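Local coordinates for hypothetical protein, GDSL-like Lipase/Acylhydrolase family protein (Bacteroides uniformis, PDB 4M8K) that probably hydrolyses ester bonds as a lipase or acylhydrolase of the GDSL (SGNH) family, at residues W45-V57 and K201-S213. Sequence-based numbering, arbitrary orientation. Where two conformers were deposited one is given.
Sequences WYGVPGEKKENDV and KQWGHPSVQGMQS. With ACT (acetate ion), chain C.
Aromatic stacking joins Trp45 to His205: the centroids of the indole five-membered ring and the imidazole lie 3.7 Å apart with planes at 20°, a face-to-face arrangement. Trp45 CG stands anti to the backbone N (chi1 -161°), which carries the indole over the imidazole, while Lys53 CE rests against the opposite indole face, toward its rim. His205 CB adds a CH-pi contact over the indole six-membered ring. In its own ring plane, His205 ND1 donates to Trp203 O (2.6 Å), fixing the ring's rotation. Shortening Trp45 to an alanine is likely to strip one imidazole face of its stacked indole and leave Lys53 CE without this partner. Farther out, Glu54 CB sits 3.7 Å from the centroid of the Trp203 five-membered ring, over its face.

Hydrogen bonds converge on two backbone carbonyls. Asn55 ND2 donates in its amide plane to Pro206 O, with an N-H...O angle of 167°, and to Gln202 O (3.0 Å). Tyr46 OH also donates to Pro206 O (2.6 Å), on a lone pair. Separately, Asp56 OD1 accepts from Val208 N (2.8 Å) at the start of helix 208-222.

His205 NE2 donates to an acetate, probably from the crystallisation liquor, also bound by Ser29, Gly84 and Asn122, an arrangement consistent with the catalytic Ser-Gly-Asn-His set and oxyanion hole of SGNH hydrolases.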
loop_
_atom_site.group_PDB
_atom_site.type_symbol
_atom_site.label_atom_id
_atom_site.label_comp_id
_atom_site.label_asym_id
_atom_site.label_seq_id
_atom_site.Cartn_x
_atom_site.Cartn_y
_atom_site.Cartn_z
ATOM N N TRP A 45 -6.024 1.696 -12.006
ATOM C CA TRP A 45 -6.425 0.462 -12.616
ATOM C C TRP A 45 -7.943 0.347 -12.678
ATOM O O TRP A 45 -8.467 -0.161 -13.635
ATOM C CB TRP A 45 -5.833 -0.704 -11.820
ATOM C CG TRP A 45 -5.786 -2.026 -12.555
ATOM C CD1 TRP A 45 -4.768 -2.488 -13.299
ATOM C CD2 TRP A 45 -6.782 -3.063 -12.538
ATOM N NE1 TRP A 45 -5.067 -3.736 -13.764
ATOM C CE2 TRP A 45 -6.284 -4.122 -13.275
ATOM C CE3 TRP A 45 -8.044 -3.203 -11.920
ATOM C CZ2 TRP A 45 -7.028 -5.287 -13.503
ATOM C CZ3 TRP A 45 -8.733 -4.349 -12.088
ATOM C CH2 TRP A 45 -8.258 -5.378 -12.908
ATOM N N TYR A 46 -8.627 0.843 -11.654
ATOM C CA TYR A 46 -10.092 0.790 -11.586
ATOM C C TYR A 46 -10.768 2.098 -12.015
ATOM O O TYR A 46 -10.319 3.166 -11.683
ATOM C CB TYR A 46 -10.527 0.483 -10.165
ATOM C CG TYR A 46 -10.073 -0.862 -9.607
ATOM C CD1 TYR A 46 -10.861 -1.988 -9.789
ATOM C CD2 TYR A 46 -8.880 -1.005 -8.888
ATOM C CE1 TYR A 46 -10.463 -3.242 -9.301
ATOM C CE2 TYR A 46 -8.490 -2.255 -8.386
ATOM C CZ TYR A 46 -9.282 -3.347 -8.572
ATOM O OH TYR A 46 -8.926 -4.581 -8.064
ATOM N N GLY A 47 -11.895 1.981 -12.691
ATOM C CA GLY A 47 -12.696 3.148 -13.061
ATOM C C GLY A 47 -12.135 4.051 -14.139
ATOM O O GLY A 47 -12.578 5.191 -14.248
ATOM N N VAL A 48 -11.214 3.553 -14.968
ATOM C CA VAL A 48 -10.535 4.390 -15.943
ATOM C C VAL A 48 -11.351 4.373 -17.266
ATOM O O VAL A 48 -11.464 3.347 -17.909
ATOM C CB VAL A 48 -9.112 3.935 -16.237
ATOM C CG1 VAL A 48 -8.466 4.802 -17.301
ATOM C CG2 VAL A 48 -8.233 3.940 -14.966
ATOM N N PRO A 49 -11.887 5.512 -17.684
ATOM C CA PRO A 49 -12.670 5.529 -18.948
ATOM C C PRO A 49 -11.882 4.991 -20.145
ATOM O O PRO A 49 -10.721 5.395 -20.355
ATOM C CB PRO A 49 -12.982 6.998 -19.143
ATOM C CG PRO A 49 -12.834 7.616 -17.803
ATOM C CD PRO A 49 -11.804 6.833 -17.060
ATOM N N GLY A 50 -12.488 4.075 -20.904
ATOM C CA GLY A 50 -11.868 3.496 -22.094
ATOM C C GLY A 50 -10.828 2.452 -21.813
ATOM O O GLY A 50 -10.139 2.016 -22.716
ATOM N N GLU A 51 -10.670 2.062 -20.555
ATOM C CA GLU A 51 -9.713 1.019 -20.212
ATOM C C GLU A 51 -10.418 0.006 -19.330
ATOM O O GLU A 51 -9.972 -0.308 -18.228
ATOM C CB GLU A 51 -8.475 1.587 -19.539
ATOM C CG GLU A 51 -7.546 2.240 -20.538
ATOM C CD GLU A 51 -6.320 2.849 -19.903
ATOM O OE1 GLU A 51 -5.796 2.298 -18.890
ATOM O OE2 GLU A 51 -5.887 3.893 -20.430
ATOM N N LYS A 52 -11.522 -0.524 -19.852
ATOM C CA LYS A 52 -12.269 -1.547 -19.149
ATOM C C LYS A 52 -11.457 -2.806 -18.826
ATOM O O LYS A 52 -10.750 -3.329 -19.679
ATOM C CB LYS A 52 -13.448 -1.929 -20.011
ATOM C CG LYS A 52 -14.339 -2.981 -19.394
ATOM C CD LYS A 52 -15.137 -3.685 -20.478
ATOM C CE LYS A 52 -16.258 -4.506 -19.866
ATOM N NZ LYS A 52 -15.755 -5.318 -18.713
ATOM N N LYS A 53 -11.593 -3.297 -17.601
ATOM C CA LYS A 53 -10.919 -4.482 -17.105
ATOM C C LYS A 53 -11.924 -5.645 -17.009
ATOM O O LYS A 53 -13.108 -5.397 -16.924
ATOM C CB LYS A 53 -10.332 -4.186 -15.725
ATOM C CG LYS A 53 -9.341 -3.010 -15.668
ATOM C CD LYS A 53 -8.083 -3.298 -16.504
ATOM C CE LYS A 53 -6.992 -2.247 -16.346
ATOM N NZ LYS A 53 -7.596 -0.886 -16.392
ATOM N N GLU A 54 -11.482 -6.900 -17.088
ATOM C CA GLU A 54 -12.386 -8.049 -16.848
ATOM C C GLU A 54 -12.328 -8.319 -15.362
ATOM O O GLU A 54 -11.635 -9.202 -14.900
ATOM C CB GLU A 54 -11.996 -9.266 -17.705
ATOM C CG GLU A 54 -12.017 -8.883 -19.192
ATOM C CD GLU A 54 -13.405 -8.431 -19.649
ATOM O OE1 GLU A 54 -14.354 -9.231 -19.524
ATOM O OE2 GLU A 54 -13.570 -7.272 -20.113
ATOM N N ASN A 55 -13.042 -7.461 -14.629
ATOM C CA ASN A 55 -13.033 -7.398 -13.202
ATOM C C ASN A 55 -14.287 -6.603 -12.830
ATOM O O ASN A 55 -14.630 -5.601 -13.488
ATOM C CB ASN A 55 -11.745 -6.698 -12.689
ATOM C CG ASN A 55 -11.717 -6.490 -11.166
ATOM O OD1 ASN A 55 -12.572 -5.788 -10.597
ATOM N ND2 ASN A 55 -10.708 -7.076 -10.496
ATOM N N ASP A 56 -14.990 -7.060 -11.808
ATOM C CA ASP A 56 -16.350 -6.593 -11.582
ATOM C C ASP A 56 -16.440 -5.378 -10.701
ATOM O O ASP A 56 -17.548 -4.933 -10.389
ATOM C CB ASP A 56 -17.195 -7.706 -10.987
ATOM C CG ASP A 56 -16.720 -8.170 -9.624
ATOM O OD1 ASP A 56 -15.721 -7.646 -9.084
ATOM O OD2 ASP A 56 -17.318 -9.166 -9.110
ATOM N N VAL A 57 -15.300 -4.809 -10.278
ATOM C CA VAL A 57 -15.340 -3.560 -9.517
ATOM C C VAL A 57 -15.593 -2.367 -10.442
ATOM O O VAL A 57 -14.752 -2.077 -11.252
ATOM C CB VAL A 57 -14.038 -3.329 -8.715
ATOM C CG1 VAL A 57 -14.044 -1.980 -8.091
ATOM C CG2 VAL A 57 -13.913 -4.394 -7.660
ATOM N N LYS A 201 -9.722 -12.665 -6.728
ATOM C CA LYS A 201 -9.189 -11.786 -7.740
ATOM C C LYS A 201 -9.718 -12.094 -9.140
ATOM O O LYS A 201 -9.979 -13.222 -9.501
ATOM C CB LYS A 201 -7.680 -11.811 -7.765
ATOM C CG LYS A 201 -6.986 -11.322 -6.465
ATOM C CD LYS A 201 -5.529 -11.801 -6.316
ATOM C CE LYS A 201 -5.052 -11.594 -4.878
ATOM N NZ LYS A 201 -3.681 -12.063 -4.633
ATOM N N GLN A 202 -9.813 -11.040 -9.926
ATOM C CA GLN A 202 -10.117 -11.130 -11.345
ATOM C C GLN A 202 -9.101 -10.300 -12.069
ATOM O O GLN A 202 -8.904 -9.137 -11.745
ATOM C CB GLN A 202 -11.506 -10.611 -11.590
ATOM C CG GLN A 202 -12.535 -11.467 -10.867
ATOM C CD GLN A 202 -13.924 -10.903 -10.902
ATOM O OE1 GLN A 202 -14.140 -9.808 -11.359
ATOM N NE2 GLN A 202 -14.882 -11.676 -10.412
ATOM N N TRP A 203 -8.467 -10.873 -13.083
ATOM C CA TRP A 203 -7.389 -10.179 -13.806
ATOM C C TRP A 203 -6.329 -9.713 -12.858
ATOM O O TRP A 203 -5.780 -8.607 -13.034
ATOM C CB TRP A 203 -7.907 -9.020 -14.672
ATOM C CG TRP A 203 -8.143 -9.388 -16.068
ATOM C CD1 TRP A 203 -8.339 -10.642 -16.585
ATOM C CD2 TRP A 203 -8.173 -8.491 -17.179
ATOM N NE1 TRP A 203 -8.501 -10.567 -17.946
ATOM C CE2 TRP A 203 -8.382 -9.264 -18.339
ATOM C CE3 TRP A 203 -7.987 -7.102 -17.308
ATOM C CZ2 TRP A 203 -8.510 -8.689 -19.619
ATOM C CZ3 TRP A 203 -8.101 -6.524 -18.583
ATOM C CH2 TRP A 203 -8.362 -7.324 -19.714
ATOM N N GLY A 204 -6.043 -10.558 -11.870
ATOM C CA GLY A 204 -4.906 -10.353 -10.929
ATOM C C GLY A 204 -5.125 -9.255 -9.907
ATOM O O GLY A 204 -4.205 -8.940 -9.072
ATOM N N HIS A 205 -6.350 -8.740 -9.862
ATOM C CA HIS A 205 -6.684 -7.653 -8.925
ATOM C C HIS A 205 -7.993 -7.904 -8.186
ATOM O O HIS A 205 -8.840 -8.626 -8.662
ATOM C CB HIS A 205 -6.731 -6.346 -9.672
ATOM C CG HIS A 205 -5.438 -5.984 -10.340
ATOM N ND1 HIS A 205 -4.955 -6.675 -11.421
ATOM C CD2 HIS A 205 -4.513 -5.038 -10.061
ATOM C CE1 HIS A 205 -3.829 -6.129 -11.831
ATOM N NE2 HIS A 205 -3.510 -5.158 -10.995
ATOM N N PRO A 206 -8.138 -7.351 -6.985
ATOM C CA PRO A 206 -9.344 -7.807 -6.261
ATOM C C PRO A 206 -10.652 -7.465 -6.959
ATOM O O PRO A 206 -10.776 -6.417 -7.629
ATOM C CB PRO A 206 -9.240 -7.089 -4.928
ATOM C CG PRO A 206 -7.769 -6.859 -4.727
ATOM C CD PRO A 206 -7.258 -6.546 -6.130
ATOM N N SER A 207 -11.578 -8.411 -6.834
ATOM C CA SER A 207 -12.945 -8.323 -7.259
ATOM C C SER A 207 -13.720 -7.616 -6.179
ATOM O O SER A 207 -13.175 -7.270 -5.128
ATOM C CB SER A 207 -13.520 -9.744 -7.455
ATOM O OG SER A 207 -13.574 -10.445 -6.217
ATOM N N VAL A 208 -14.999 -7.437 -6.412
ATOM C CA VAL A 208 -15.864 -6.829 -5.428
ATOM C C VAL A 208 -15.803 -7.639 -4.147
ATOM O O VAL A 208 -15.617 -7.088 -3.073
ATOM C CB VAL A 208 -17.299 -6.740 -5.937
ATOM C CG1 VAL A 208 -18.286 -6.437 -4.778
ATOM C CG2 VAL A 208 -17.410 -5.654 -6.983
ATOM N N GLN A 209 -15.933 -8.963 -4.288
ATOM C CA GLN A 209 -15.742 -9.869 -3.149
ATOM C C GLN A 209 -14.354 -9.752 -2.469
ATOM O O GLN A 209 -14.239 -9.695 -1.223
ATOM C CB GLN A 209 -15.973 -11.315 -3.613
ATOM C CG GLN A 209 -15.671 -12.335 -2.533
ATOM C CD GLN A 209 -15.822 -13.769 -3.003
ATOM O OE1 GLN A 209 -16.039 -14.055 -4.193
ATOM N NE2 GLN A 209 -15.657 -14.686 -2.070
ATOM N N GLY A 210 -13.297 -9.772 -3.271
ATOM C CA GLY A 210 -11.949 -9.615 -2.756
ATOM C C GLY A 210 -11.759 -8.310 -1.979
ATOM O O GLY A 210 -11.115 -8.303 -0.909
HETATM N N MSE A 211 -12.327 -7.227 -2.488
HETATM C CA MSE A 211 -12.243 -5.925 -1.811
HETATM C C MSE A 211 -12.901 -5.971 -0.446
HETATM O O MSE A 211 -12.381 -5.373 0.518
HETATM C CB MSE A 211 -12.910 -4.824 -2.626
HETATM C CG MSE A 211 -12.229 -4.441 -3.886
HETATM SE SE MSE A 211 -10.417 -3.704 -3.593
HETATM C CE MSE A 211 -10.096 -3.016 -5.407
ATOM N N GLN A 212 -14.024 -6.691 -0.336
ATOM C CA GLN A 212 -14.687 -6.849 0.956
ATOM C C GLN A 212 -13.834 -7.597 1.935
ATOM O O GLN A 212 -13.763 -7.240 3.123
ATOM C CB GLN A 212 -16.021 -7.571 0.829
ATOM C CG GLN A 212 -17.051 -6.815 -0.006
ATOM C CD GLN A 212 -18.470 -7.339 0.200
ATOM O OE1 GLN A 212 -18.696 -8.271 0.965
ATOM N NE2 GLN A 212 -19.421 -6.738 -0.481
ATOM N N SER A 213 -13.190 -8.646 1.441
ATOM C CA SER A 213 -12.307 -9.455 2.294
ATOM C C SER A 213 -11.138 -8.630 2.798
ATOM O O SER A 213 -10.726 -8.778 3.976
ATOM C CB SER A 213 -11.837 -10.708 1.534
ATOM O OG SER A 213 -12.955 -11.499 1.147
HETATM C C ACT C . -0.655 -3.397 -9.608
HETATM O O ACT C . -1.342 -3.492 -10.638
HETATM O OXT ACT C . -0.151 -2.313 -9.311
HETATM C CH3 ACT C . -0.434 -4.561 -8.690
HETATM O O HOH W 1 -16.867 -10.282 -6.741
#